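Local structure of 3-oxoacyl-[acyl-carrier-protein] synthase 3 (Micrococcus luteus NCTC 2665, 4EWP) at residues G68-A73 and H107-T112; L207-A212 and M231-L236; W249-V254 and L332-G337; A135-G140 and V175-S180. The protein probably catalyses the condensation that starts fatty acid synthesis, adding two carbons from malonyl-ACP to an acyl group, and works as a homodimer. All blocks are in the same frame, centred on the assembly; numbering follows the deposited sequence.

Interaction 1: G68-A73 and H107-T112; sequences GAAREA and HEIGAT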
loop_
_atom_site.group_PDB
_atom_site.type_symbol
_atom_site.label_atom_id
_atom_site.label_comp_id
_atom_site.label_asym_id
_atom_site.label_seq_id
_atom_site.Cartn_x
_atom_site.Cartn_y
_atom_site.Cartn_z
ATOM N N GLY A 68 -5.611 18.808 -0.974
ATOM C CA GLY A 68 -5.858 19.871 -1.933
ATOM C C GLY A 68 -6.186 19.260 -3.286
ATOM O O GLY A 68 -7.169 19.636 -3.926
ATOM N N ALA A 69 -5.368 18.307 -3.728
ATOM C CA ALA A 69 -5.619 17.671 -5.020
ATOM C C ALA A 69 -6.986 16.989 -4.978
ATOM O O ALA A 69 -7.808 17.161 -5.884
ATOM C CB ALA A 69 -4.501 16.663 -5.377
ATOM N N ALA A 70 -7.237 16.253 -3.899
ATOM C CA ALA A 70 -8.516 15.564 -3.732
ATOM C C ALA A 70 -9.671 16.545 -3.815
ATOM O O ALA A 70 -10.672 16.274 -4.471
ATOM C CB ALA A 70 -8.572 14.820 -2.407
ATOM N N ARG A 71 -9.551 17.681 -3.141
ATOM C CA ARG A 71 -10.655 18.645 -3.161
ATOM C C ARG A 71 -10.932 19.221 -4.559
ATOM O O ARG A 71 -12.089 19.408 -4.929
ATOM C CB ARG A 71 -10.446 19.774 -2.149
ATOM C CG ARG A 71 -10.395 19.316 -0.702
ATOM C CD ARG A 71 -10.628 20.505 0.223
ATOM N NE ARG A 71 -10.038 20.332 1.549
ATOM C CZ ARG A 71 -10.696 19.872 2.604
ATOM N NH1 ARG A 71 -11.971 19.516 2.490
ATOM N NH2 ARG A 71 -10.081 19.763 3.774
ATOM N N GLU A 72 -9.882 19.506 -5.331
ATOM C CA GLU A 72 -10.106 20.000 -6.692
ATOM C C GLU A 72 -10.862 18.974 -7.538
ATOM O O GLU A 72 -11.780 19.318 -8.293
ATOM C CB GLU A 72 -8.807 20.386 -7.398
ATOM C CG GLU A 72 -9.085 20.915 -8.789
ATOM C CD GLU A 72 -7.861 21.408 -9.511
ATOM O OE1 GLU A 72 -6.742 21.244 -8.989
ATOM O OE2 GLU A 72 -8.035 21.962 -10.610
ATOM N N ALA A 73 -10.481 17.710 -7.395
ATOM C CA ALA A 73 -11.118 16.629 -8.138
ATOM C C ALA A 73 -12.589 16.527 -7.757
ATOM O O ALA A 73 -13.460 16.385 -8.611
ATOM C CB ALA A 73 -10.403 15.307 -7.876
ATOM N N HIS A 107 -10.483 11.396 6.104
ATOM C CA HIS A 107 -11.103 12.164 7.175
ATOM C C HIS A 107 -11.188 13.641 6.834
ATOM O O HIS A 107 -12.242 14.251 6.990
ATOM C CB HIS A 107 -10.366 11.999 8.503
ATOM C CG HIS A 107 -10.831 12.960 9.549
ATOM N ND1 HIS A 107 -12.140 12.999 9.986
ATOM C CD2 HIS A 107 -10.183 13.945 10.208
ATOM C CE1 HIS A 107 -12.272 13.958 10.884
ATOM N NE2 HIS A 107 -11.100 14.545 11.040
ATOM N N GLU A 108 -10.074 14.203 6.362
ATOM C CA GLU A 108 -9.988 15.640 6.094
ATOM C C GLU A 108 -10.989 16.066 5.036
ATOM O O GLU A 108 -11.552 17.162 5.115
ATOM C CB GLU A 108 -8.583 16.034 5.627
ATOM C CG GLU A 108 -7.428 15.501 6.462
ATOM C CD GLU A 108 -7.261 16.238 7.773
ATOM O OE1 GLU A 108 -8.129 17.082 8.093
ATOM O OE2 GLU A 108 -6.257 15.972 8.478
ATOM N N ILE A 109 -11.203 15.216 4.034
ATOM C CA ILE A 109 -12.071 15.597 2.923
ATOM C C ILE A 109 -13.509 15.181 3.149
ATOM O O ILE A 109 -14.346 15.358 2.272
ATOM C CB ILE A 109 -11.596 15.045 1.560
ATOM C CG1 ILE A 109 -11.741 13.520 1.507
ATOM C CG2 ILE A 109 -10.170 15.512 1.261
ATOM C CD1 ILE A 109 -11.155 12.891 0.254
ATOM N N GLY A 110 -13.805 14.626 4.318
ATOM C CA GLY A 110 -15.185 14.282 4.625
ATOM C C GLY A 110 -15.683 12.981 4.012
ATOM O O GLY A 110 -16.896 12.798 3.859
ATOM N N ALA A 111 -14.755 12.076 3.688
ATOM C CA ALA A 111 -15.086 10.761 3.115
ATOM C C ALA A 111 -15.388 9.656 4.138
ATOM O O ALA A 111 -15.823 8.560 3.753
ATOM C CB ALA A 111 -13.976 10.295 2.189
ATOM N N THR A 112 -15.134 9.915 5.421
ATOM C CA THR A 112 -15.471 8.936 6.449
ATOM C C THR A 112 -16.923 8.514 6.246
ATOM O O THR A 112 -17.786 9.356 6.021
ATOM C CB THR A 112 -15.277 9.510 7.860
ATOM O OG1 THR A 112 -13.935 9.973 7.993
ATOM C CG2 THR A 112 -15.536 8.434 8.945
#

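Interaction 2: L207-A212 and M231-L236; sequences LELRDA and MLWPTL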
loop_
_atom_site.group_PDB
_atom_site.type_symbol
_atom_site.label_atom_id
_atom_site.label_comp_id
_atom_site.label_asym_id
_atom_site.label_seq_id
_atom_site.Cartn_x
_atom_site.Cartn_y
_atom_site.Cartn_z
ATOM N N LEU A 207 16.570 -0.159 9.180
ATOM C CA LEU A 207 17.149 -0.861 10.325
ATOM C C LEU A 207 18.606 -0.479 10.617
ATOM O O LEU A 207 19.075 -0.609 11.755
ATOM C CB LEU A 207 17.024 -2.378 10.154
ATOM C CG LEU A 207 15.605 -2.911 9.970
ATOM C CD1 LEU A 207 15.623 -4.431 9.901
ATOM C CD2 LEU A 207 14.701 -2.423 11.102
ATOM N N GLU A 208 19.340 -0.045 9.602
ATOM C CA GLU A 208 20.720 0.362 9.851
ATOM C C GLU A 208 20.657 1.630 10.674
ATOM O O GLU A 208 21.420 1.818 11.618
ATOM C CB GLU A 208 21.481 0.601 8.551
ATOM C CG GLU A 208 21.739 -0.663 7.729
ATOM C CD GLU A 208 22.846 -0.467 6.698
ATOM O OE1 GLU A 208 22.957 -1.307 5.772
ATOM O OE2 GLU A 208 23.605 0.527 6.826
ATOM N N LEU A 209 19.704 2.481 10.325
ATOM C CA LEU A 209 19.482 3.722 11.041
ATOM C C LEU A 209 19.039 3.404 12.469
ATOM O O LEU A 209 19.602 3.935 13.422
ATOM C CB LEU A 209 18.459 4.588 10.290
ATOM C CG LEU A 209 17.964 5.902 10.903
ATOM C CD1 LEU A 209 19.115 6.860 11.154
ATOM C CD2 LEU A 209 16.903 6.561 10.003
ATOM N N ARG A 210 18.054 2.517 12.619
ATOM C CA ARG A 210 17.664 2.055 13.952
ATOM C C ARG A 210 18.879 1.605 14.758
ATOM O O ARG A 210 19.135 2.101 15.864
ATOM C CB ARG A 210 16.652 0.899 13.879
ATOM C CG ARG A 210 16.298 0.301 15.259
ATOM C CD ARG A 210 15.563 -1.037 15.166
ATOM N NE ARG A 210 16.471 -2.119 14.761
ATOM C CZ ARG A 210 16.087 -3.345 14.399
ATOM N NH1 ARG A 210 16.998 -4.240 14.038
ATOM N NH2 ARG A 210 14.800 -3.682 14.386
ATOM N N ASP A 211 19.631 0.657 14.209
ATOM C CA ASP A 211 20.724 0.052 14.969
ATOM C C ASP A 211 21.749 1.079 15.431
ATOM O O ASP A 211 22.243 1.005 16.559
ATOM C CB ASP A 211 21.417 -1.052 14.168
ATOM C CG ASP A 211 20.518 -2.250 13.927
ATOM O OD1 ASP A 211 19.530 -2.419 14.673
ATOM O OD2 ASP A 211 20.809 -3.025 12.990
ATOM N N ALA A 212 22.068 2.032 14.560
ATOM C CA ALA A 212 23.058 3.062 14.881
ATOM C C ALA A 212 22.581 4.016 15.978
ATOM O O ALA A 212 23.267 4.222 16.989
ATOM C CB ALA A 212 23.430 3.849 13.633
ATOM N N MET A 231 25.262 10.213 4.408
ATOM C CA MET A 231 24.047 10.318 5.199
ATOM C C MET A 231 23.700 8.951 5.773
ATOM O O MET A 231 23.879 7.931 5.109
ATOM C CB MET A 231 22.883 10.828 4.342
ATOM C CG MET A 231 23.105 12.197 3.698
ATOM S SD MET A 231 21.693 12.801 2.725
ATOM C CE MET A 231 20.425 12.881 3.985
ATOM N N LEU A 232 23.213 8.925 7.008
ATOM C CA LEU A 232 22.637 7.705 7.564
ATOM C C LEU A 232 21.145 7.624 7.235
ATOM O O LEU A 232 20.604 6.538 7.031
ATOM C CB LEU A 232 22.860 7.634 9.077
ATOM C CG LEU A 232 24.146 6.955 9.580
ATOM C CD1 LEU A 232 25.188 6.809 8.478
ATOM C CD2 LEU A 232 24.728 7.706 10.770
ATOM N N TRP A 233 20.477 8.772 7.187
ATOM C CA TRP A 233 19.096 8.815 6.723
ATOM C C TRP A 233 19.060 8.222 5.313
ATOM O O TRP A 233 19.771 8.682 4.429
ATOM C CB TRP A 233 18.584 10.253 6.720
ATOM C CG TRP A 233 17.204 10.417 6.136
ATOM C CD1 TRP A 233 16.875 11.031 4.954
ATOM C CD2 TRP A 233 15.968 9.960 6.704
ATOM N NE1 TRP A 233 15.511 10.991 4.763
ATOM C CE2 TRP A 233 14.934 10.337 5.820
ATOM C CE3 TRP A 233 15.636 9.280 7.878
ATOM C CZ2 TRP A 233 13.592 10.052 6.074
ATOM C CZ3 TRP A 233 14.300 8.996 8.126
ATOM C CH2 TRP A 233 13.297 9.381 7.226
ATOM N N PRO A 234 18.260 7.169 5.104
ATOM C CA PRO A 234 18.242 6.534 3.783
ATOM C C PRO A 234 17.717 7.496 2.727
ATOM O O PRO A 234 16.754 8.231 2.975
ATOM C CB PRO A 234 17.244 5.379 3.955
ATOM C CG PRO A 234 17.172 5.138 5.415
ATOM C CD PRO A 234 17.375 6.486 6.061
ATOM N N THR A 235 18.345 7.487 1.557
ATOM C CA THR A 235 17.918 8.346 0.467
ATOM C C THR A 235 17.850 7.568 -0.833
ATOM O O THR A 235 18.446 6.509 -0.962
ATOM C CB THR A 235 18.854 9.543 0.288
ATOM O OG1 THR A 235 20.200 9.072 0.095
ATOM C CG2 THR A 235 18.798 10.435 1.504
ATOM N N LEU A 236 17.118 8.119 -1.792
ATOM C CA LEU A 236 16.872 7.482 -3.073
ATOM C C LEU A 236 18.123 7.492 -3.960
ATOM O O LEU A 236 18.931 8.422 -3.928
ATOM C CB LEU A 236 15.715 8.206 -3.760
ATOM C CG LEU A 236 14.584 7.447 -4.446
ATOM C CD1 LEU A 236 14.193 6.214 -3.686
ATOM C CD2 LEU A 236 13.381 8.375 -4.604
#

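Interaction 3: W249-V254 and L332-G337; sequences WSMAKV and LQIGFG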
loop_
_atom_site.group_PDB
_atom_site.type_symbol
_atom_site.label_atom_id
_atom_site.label_comp_id
_atom_site.label_asym_id
_atom_site.label_seq_id
_atom_site.Cartn_x
_atom_site.Cartn_y
_atom_site.Cartn_z
ATOM N N TRP A 249 12.769 1.192 -23.940
ATOM C CA TRP A 249 12.645 0.037 -24.828
ATOM C C TRP A 249 11.788 -1.091 -24.255
ATOM O O TRP A 249 11.196 -1.865 -25.008
ATOM C CB TRP A 249 14.035 -0.470 -25.208
ATOM C CG TRP A 249 14.942 0.679 -25.534
ATOM C CD1 TRP A 249 15.936 1.188 -24.751
ATOM C CD2 TRP A 249 14.886 1.503 -26.694
ATOM N NE1 TRP A 249 16.522 2.264 -25.364
ATOM C CE2 TRP A 249 15.893 2.482 -26.560
ATOM C CE3 TRP A 249 14.091 1.507 -27.842
ATOM C CZ2 TRP A 249 16.127 3.452 -27.528
ATOM C CZ3 TRP A 249 14.327 2.466 -28.802
ATOM C CH2 TRP A 249 15.338 3.428 -28.639
ATOM N N SER A 250 11.701 -1.181 -22.929
ATOM C CA SER A 250 10.815 -2.163 -22.319
ATOM C C SER A 250 9.385 -1.631 -22.183
ATOM O O SER A 250 8.418 -2.301 -22.549
ATOM C CB SER A 250 11.360 -2.613 -20.963
ATOM O OG SER A 250 12.404 -3.550 -21.150
ATOM N N MET A 251 9.260 -0.418 -21.663
ATOM C CA MET A 251 7.961 0.201 -21.515
ATOM C C MET A 251 7.275 0.452 -22.857
ATOM O O MET A 251 6.055 0.476 -22.932
ATOM C CB MET A 251 8.064 1.478 -20.687
ATOM C CG MET A 251 8.452 1.206 -19.226
ATOM S SD MET A 251 7.324 0.102 -18.325
ATOM C CE MET A 251 8.099 -1.505 -18.500
ATOM N N ALA A 252 8.041 0.614 -23.925
ATOM C CA ALA A 252 7.403 0.809 -25.217
ATOM C C ALA A 252 6.587 -0.434 -25.575
ATOM O O ALA A 252 5.533 -0.333 -26.188
ATOM C CB ALA A 252 8.416 1.145 -26.297
ATOM N N LYS A 253 7.053 -1.604 -25.161
ATOM C CA LYS A 253 6.324 -2.843 -25.429
ATOM C C LYS A 253 5.059 -2.883 -24.583
ATOM O O LYS A 253 4.006 -3.322 -25.046
ATOM C CB LYS A 253 7.196 -4.067 -25.140
ATOM C CG LYS A 253 8.560 -4.011 -25.821
ATOM C CD LYS A 253 9.348 -5.306 -25.636
ATOM C CE LYS A 253 10.733 -5.194 -26.250
ATOM N NZ LYS A 253 11.433 -6.504 -26.246
ATOM N N VAL A 254 5.171 -2.417 -23.340
ATOM C CA VAL A 254 4.016 -2.336 -22.457
ATOM C C VAL A 254 2.966 -1.392 -23.070
ATOM O O VAL A 254 1.776 -1.718 -23.149
ATOM C CB VAL A 254 4.421 -1.854 -21.039
ATOM C CG1 VAL A 254 3.184 -1.637 -20.148
ATOM C CG2 VAL A 254 5.398 -2.842 -20.391
ATOM N N LEU A 332 -3.199 7.671 -23.490
ATOM C CA LEU A 332 -2.413 6.547 -22.999
ATOM C C LEU A 332 -1.607 7.043 -21.805
ATOM O O LEU A 332 -0.847 8.012 -21.919
ATOM C CB LEU A 332 -1.466 6.027 -24.091
ATOM C CG LEU A 332 -0.416 4.966 -23.741
ATOM C CD1 LEU A 332 -1.089 3.676 -23.296
ATOM C CD2 LEU A 332 0.461 4.708 -24.934
ATOM N N GLN A 333 -1.780 6.402 -20.657
ATOM C CA GLN A 333 -0.982 6.743 -19.483
ATOM C C GLN A 333 -0.206 5.524 -19.077
ATOM O O GLN A 333 -0.727 4.406 -19.105
ATOM C CB GLN A 333 -1.852 7.231 -18.329
ATOM C CG GLN A 333 -2.996 6.308 -18.036
ATOM C CD GLN A 333 -3.880 6.861 -16.944
ATOM O OE1 GLN A 333 -4.119 8.076 -16.876
ATOM N NE2 GLN A 333 -4.358 5.975 -16.061
ATOM N N ILE A 334 1.053 5.732 -18.723
ATOM C CA ILE A 334 1.917 4.614 -18.401
ATOM C C ILE A 334 2.967 5.084 -17.414
ATOM O O ILE A 334 3.711 6.031 -17.693
ATOM C CB ILE A 334 2.572 4.039 -19.670
ATOM C CG1 ILE A 334 3.529 2.904 -19.307
ATOM C CG2 ILE A 334 3.328 5.132 -20.441
ATOM C CD1 ILE A 334 3.965 2.096 -20.520
ATOM N N GLY A 335 2.984 4.453 -16.240
ATOM C CA GLY A 335 3.941 4.778 -15.195
ATOM C C GLY A 335 4.872 3.613 -14.914
ATOM O O GLY A 335 4.517 2.463 -15.169
ATOM N N PHE A 336 6.051 3.913 -14.369
ATOM C CA PHE A 336 7.110 2.936 -14.213
ATOM C C PHE A 336 8.112 3.416 -13.170
ATOM O O PHE A 336 8.553 4.565 -13.216
ATOM C CB PHE A 336 7.809 2.667 -15.558
ATOM C CG PHE A 336 8.064 3.919 -16.391
ATOM C CD1 PHE A 336 9.288 4.572 -16.330
ATOM C CD2 PHE A 336 7.092 4.415 -17.247
ATOM C CE1 PHE A 336 9.534 5.709 -17.082
ATOM C CE2 PHE A 336 7.321 5.555 -18.007
ATOM C CZ PHE A 336 8.548 6.201 -17.926
ATOM N N GLY A 337 8.467 2.548 -12.219
ATOM C CA GLY A 337 9.468 2.920 -11.232
ATOM C C GLY A 337 10.047 1.787 -10.405
ATOM O O GLY A 337 9.982 0.624 -10.808
#

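Interaction 4: A135-G140 and V175-S180; sequences ALVRSG and VIVAAS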
loop_
_atom_site.group_PDB
_atom_site.type_symbol
_atom_site.label_atom_id
_atom_site.label_comp_id
_atom_site.label_asym_id
_atom_site.label_seq_id
_atom_site.Cartn_x
_atom_site.Cartn_y
_atom_site.Cartn_z
ATOM N N ALA A 135 -10.949 -1.873 -10.965
ATOM C CA ALA A 135 -11.411 -3.169 -10.470
ATOM C C ALA A 135 -12.529 -3.007 -9.434
ATOM O O ALA A 135 -13.525 -3.728 -9.475
ATOM C CB ALA A 135 -10.254 -3.970 -9.875
ATOM N N LEU A 136 -12.342 -2.074 -8.501
ATOM C CA LEU A 136 -13.341 -1.791 -7.471
ATOM C C LEU A 136 -14.672 -1.345 -8.093
ATOM O O LEU A 136 -15.728 -1.768 -7.658
ATOM C CB LEU A 136 -12.820 -0.724 -6.487
ATOM C CG LEU A 136 -11.632 -1.137 -5.598
ATOM C CD1 LEU A 136 -11.049 0.074 -4.833
ATOM C CD2 LEU A 136 -11.993 -2.261 -4.635
ATOM N N VAL A 137 -14.617 -0.502 -9.121
ATOM C CA VAL A 137 -15.831 -0.018 -9.770
ATOM C C VAL A 137 -16.512 -1.135 -10.563
ATOM O O VAL A 137 -17.715 -1.337 -10.449
ATOM C CB VAL A 137 -15.527 1.198 -10.701
ATOM C CG1 VAL A 137 -16.731 1.546 -11.547
ATOM C CG2 VAL A 137 -15.077 2.420 -9.877
ATOM N N ARG A 138 -15.746 -1.883 -11.354
ATOM C CA ARG A 138 -16.358 -2.891 -12.216
ATOM C C ARG A 138 -16.803 -4.163 -11.488
ATOM O O ARG A 138 -17.550 -4.970 -12.059
ATOM C CB ARG A 138 -15.482 -3.210 -13.433
ATOM C CG ARG A 138 -15.539 -2.114 -14.503
ATOM C CD ARG A 138 -14.729 -2.464 -15.758
ATOM N NE ARG A 138 -13.358 -2.784 -15.399
ATOM C CZ ARG A 138 -12.855 -4.016 -15.411
ATOM N NH1 ARG A 138 -13.621 -5.028 -15.811
ATOM N NH2 ARG A 138 -11.588 -4.232 -15.035
ATOM N N SER A 139 -16.381 -4.329 -10.231
ATOM C CA SER A 139 -16.860 -5.456 -9.427
ATOM C C SER A 139 -18.022 -5.040 -8.529
ATOM O O SER A 139 -18.550 -5.855 -7.768
ATOM C CB SER A 139 -15.739 -6.066 -8.572
ATOM O OG SER A 139 -15.212 -5.112 -7.661
ATOM N N GLY A 140 -18.406 -3.767 -8.607
ATOM C CA GLY A 140 -19.513 -3.249 -7.824
ATOM C C GLY A 140 -19.163 -3.061 -6.351
ATOM O O GLY A 140 -20.046 -2.897 -5.512
ATOM N N VAL A 175 -7.335 11.729 -9.015
ATOM C CA VAL A 175 -8.307 11.358 -10.022
ATOM C C VAL A 175 -9.501 10.686 -9.326
ATOM O O VAL A 175 -9.347 10.060 -8.269
ATOM C CB VAL A 175 -7.602 10.447 -11.038
ATOM C CG1 VAL A 175 -8.298 9.115 -11.202
ATOM C CG2 VAL A 175 -7.322 11.200 -12.357
ATOM N N ILE A 176 -10.694 10.859 -9.881
ATOM C CA ILE A 176 -11.852 10.131 -9.368
ATOM C C ILE A 176 -12.407 9.143 -10.395
ATOM O O ILE A 176 -12.773 9.515 -11.507
ATOM C CB ILE A 176 -12.978 11.068 -8.868
ATOM C CG1 ILE A 176 -12.466 11.940 -7.711
ATOM C CG2 ILE A 176 -14.175 10.231 -8.403
ATOM C CD1 ILE A 176 -13.457 12.997 -7.282
ATOM N N VAL A 177 -12.456 7.873 -10.020
ATOM C CA VAL A 177 -12.942 6.853 -10.929
ATOM C C VAL A 177 -14.367 6.486 -10.552
ATOM O O VAL A 177 -14.648 6.161 -9.393
ATOM C CB VAL A 177 -12.059 5.607 -10.860
ATOM C CG1 VAL A 177 -12.591 4.525 -11.812
ATOM C CG2 VAL A 177 -10.610 5.976 -11.170
ATOM N N ALA A 178 -15.268 6.529 -11.524
ATOM C CA ALA A 178 -16.669 6.279 -11.240
ATOM C C ALA A 178 -17.298 5.200 -12.128
ATOM O O ALA A 178 -16.875 4.974 -13.278
ATOM C CB ALA A 178 -17.470 7.582 -11.354
ATOM N N ALA A 179 -18.330 4.556 -11.594
ATOM C CA ALA A 179 -19.171 3.686 -12.409
ATOM C C ALA A 179 -19.634 4.426 -13.666
ATOM O O ALA A 179 -19.917 5.623 -13.627
ATOM C CB ALA A 179 -20.377 3.185 -11.602
ATOM N N SER A 180 -19.718 3.712 -14.781
ATOM C CA SER A 180 -20.077 4.344 -16.032
ATOM C C SER A 180 -20.804 3.357 -16.937
ATOM O O SER A 180 -20.616 2.147 -16.812
ATOM C CB SER A 180 -18.816 4.880 -16.714
ATOM O OG SER A 180 -19.110 5.461 -17.976
#

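Interaction 1: G68-A73 and H107-T112
Arg71 and Ile109 mark the closest backbone approach, their CA atoms 7.0 Å apart. Residues 68-73 are all helical. Residues 107-112 hold the end of another helix and the turn that leaves it. That turn is a Schellman motif. Gly110 takes a positive phi of 80°, and its N bonds back to His107 O. A side chain there would be jammed against the carbonyl O of Ile109.

Two kinds of contact follow: methyl packing and an arginine reaching to the backbone. Ala70 points its CB at Ile109 and touches the branch methyl, with Ala70 CB to Ile109 CG2 at 4.1 Å. Ile109 CD1 lies almost as near to Ala70 CB. Ile109 keeps CG1 between its backbone N and carbonyl carbon (chi1 68°), which places CG2 beside the N. Arg71 reaches across with an extended chain. Its NH2 gives a weak hydrogen bond to Glu108 O, 3.3 Å long with an N-H...O angle of 132°. The guanidinium also lies obliquely near the backbone of Ile109, with Arg71 NH1 3.9 Å from Ile109 CA.

Ala70 and Ile109 both rest on Leu146 of strand 144-152, so helix 62-76 and the turn ending helix 101-108 pack on the same sheet of the thiolase fold. The weak bond puts the arginine's charge at a helix C-terminus, where the helix dipole would probably favour it. Glu108 OE1, 5.4 Å from Arg71 NH2, may add a longer-range attraction.

Interaction 2: L207-A212 and M231-L236
Trp233 presents its six-membered ring to Leu209. The methyl Leu209 CD2 lies obliquely to the indole, 3.7 Å from Trp233 CE3 and slightly farther from CZ3. One face of the indole carries the next residue in the chain, with Pro234 CD 3.5 Å above the plane and offset toward the rim. The other flat group is the guanidinium of Arg210. Leu207 CD2 lies over one of its faces. At its edge, in its plane, sits Asp211 OD1, gripped side-on by two nitrogens. Arg210 NE is 3.1 Å from Asp211 OD1, and Arg210 NH1 bonds to the same oxygen. NE meets this oxygen from above the carboxylate plane, while NH1 comes on the syn side.

Helix 206-219 and the loop before strand 236-238 form part of the dimer interface of this thiolase-fold enzyme. Leu209 packs on Leu209 of the second subunit, and Arg210 makes a salt bridge to Asp155 of that subunit. Glu214 of the second subunit accepts a hydrogen bond from Trp233 N, while the indole NE1 is held by Asp155 O of its own chain.

Every close apolar pair across the contact involves Leu209. Its CG, anti to the backbone N (chi1 175°), is carried toward the loop, and the two methyls then meet different residues. Leu209 CD2 fits against the indole and also meets Pro234 CD at 4.0 Å, the two side chains crossing at about a right angle. Leu209 CD1 faces Leu232 CB at 4.4 Å.

Interaction 3: W249-V254 and L332-G337
Met251 and Phe336 make the sulfur-aromatic part of this contact. Met251 SD is 5.2 Å from the centroid of the Phe336 ring and 50° off the ring normal, an oblique Met-aromatic contact. The two side chains slide past each other in opposite directions. The methionine chain is bent at chi2 and chi3, and this lays both CG and SD against the base of the phenylalanine. Met251 SD is 3.8 Å from Phe336 CB, and Met251 CG lies obliquely near ring atoms CG and CD2.

The apolar part gathers round one methyl. Ile334 CD1 is 3.8 Å from Val254 CG1, and those two side chains run obliquely to each other. The same methyl lies 4.1 Å from Met251 CB, so it meets two residues about a helical turn apart. Ile334 holds CG1 anti to its backbone N (chi1 177°), which sends CD1 out toward the helix. Its end also rests against the backbone, with Ile334 CD1 3.6 Å from Met251 O.

No hydrogen bond crosses the contact. Helix 240-262 packs on strand 330-337 of the C-terminal sheet of the thiolase fold. The segment axes approach to 9.8 Å, with 141° between their N-to-C directions, so roughly antiparallel. Phe336 also meets His275, a predicted active-site residue, edge-to-face. Met251 is thus probably a second-shell neighbour: its CG and SD pack beside the phenylalanine that meets that histidine, and may help to fix the ring's position.

Interaction 4: A135-G140 and V175-S180
Val137 packs onto Val177 and Ala179 where helix 125-138 ends over strand 170-180, in the N-terminal half of the thiolase fold. The helix lies against the mixed sheet here, and Val137 also touches Val145 of the neighbouring strand 144-152. The valine points at the strand and divides its methyls between two residues. Its CG1 lies anti to the backbone N (chi1 170°) and presses on the strand backbone. Val137 CG1 is only 3.4 Å from Ala179 CA and as near to Ala179 N, which is tight packing. The methyl of Ala179 flanks it, with Val137 CG1 4.0 Å from Ala179 CB. The other branch runs obliquely to Val177, with Val137 CG2 3.8 Å from Val177 CG1. Replacing Val137 with an alanine would probably open a gap over the strand, with the methyls that meet Val177 CG1 and Ala179 gone.

Beyond Val137 the helix stops in a Schellman motif, with Gly140 at a positive phi. Arg138 beside it bonds to Ser139 O of the second subunit, so this helix end also lies at the dimer interface. In the same turn, Ser139 OG gives a hydrogen bond to Ala135 O, 2.8 Å long, the donor lying 26° out of the carbonyl plane.

From the N terminus, interaction 1 comes first and closes a loop of 33 residues, joining helix 62-76 to the end of helix 101-108. Interaction 4 follows, closing the chain from helix 125-138 round to strand 170-180. Interaction 2 then closes a short excursion of 18 residues, made of the rest of helix 206-219 and the loop that follows. Interaction 3 closes the longest loop, bringing helix 240-262 to strand 330-337. All four are in series, so none nests or crosses. Interactions 1 and 4 touch, with Ala73 O 3.6 Å from Ile176 CD1. Interaction 1 packs on the N-terminal sheet; interaction 4 ties a helix to one of its strands. Interaction 3 belongs to the C-terminal sheet. Interactions 1, 2 and 4 reach the second subunit.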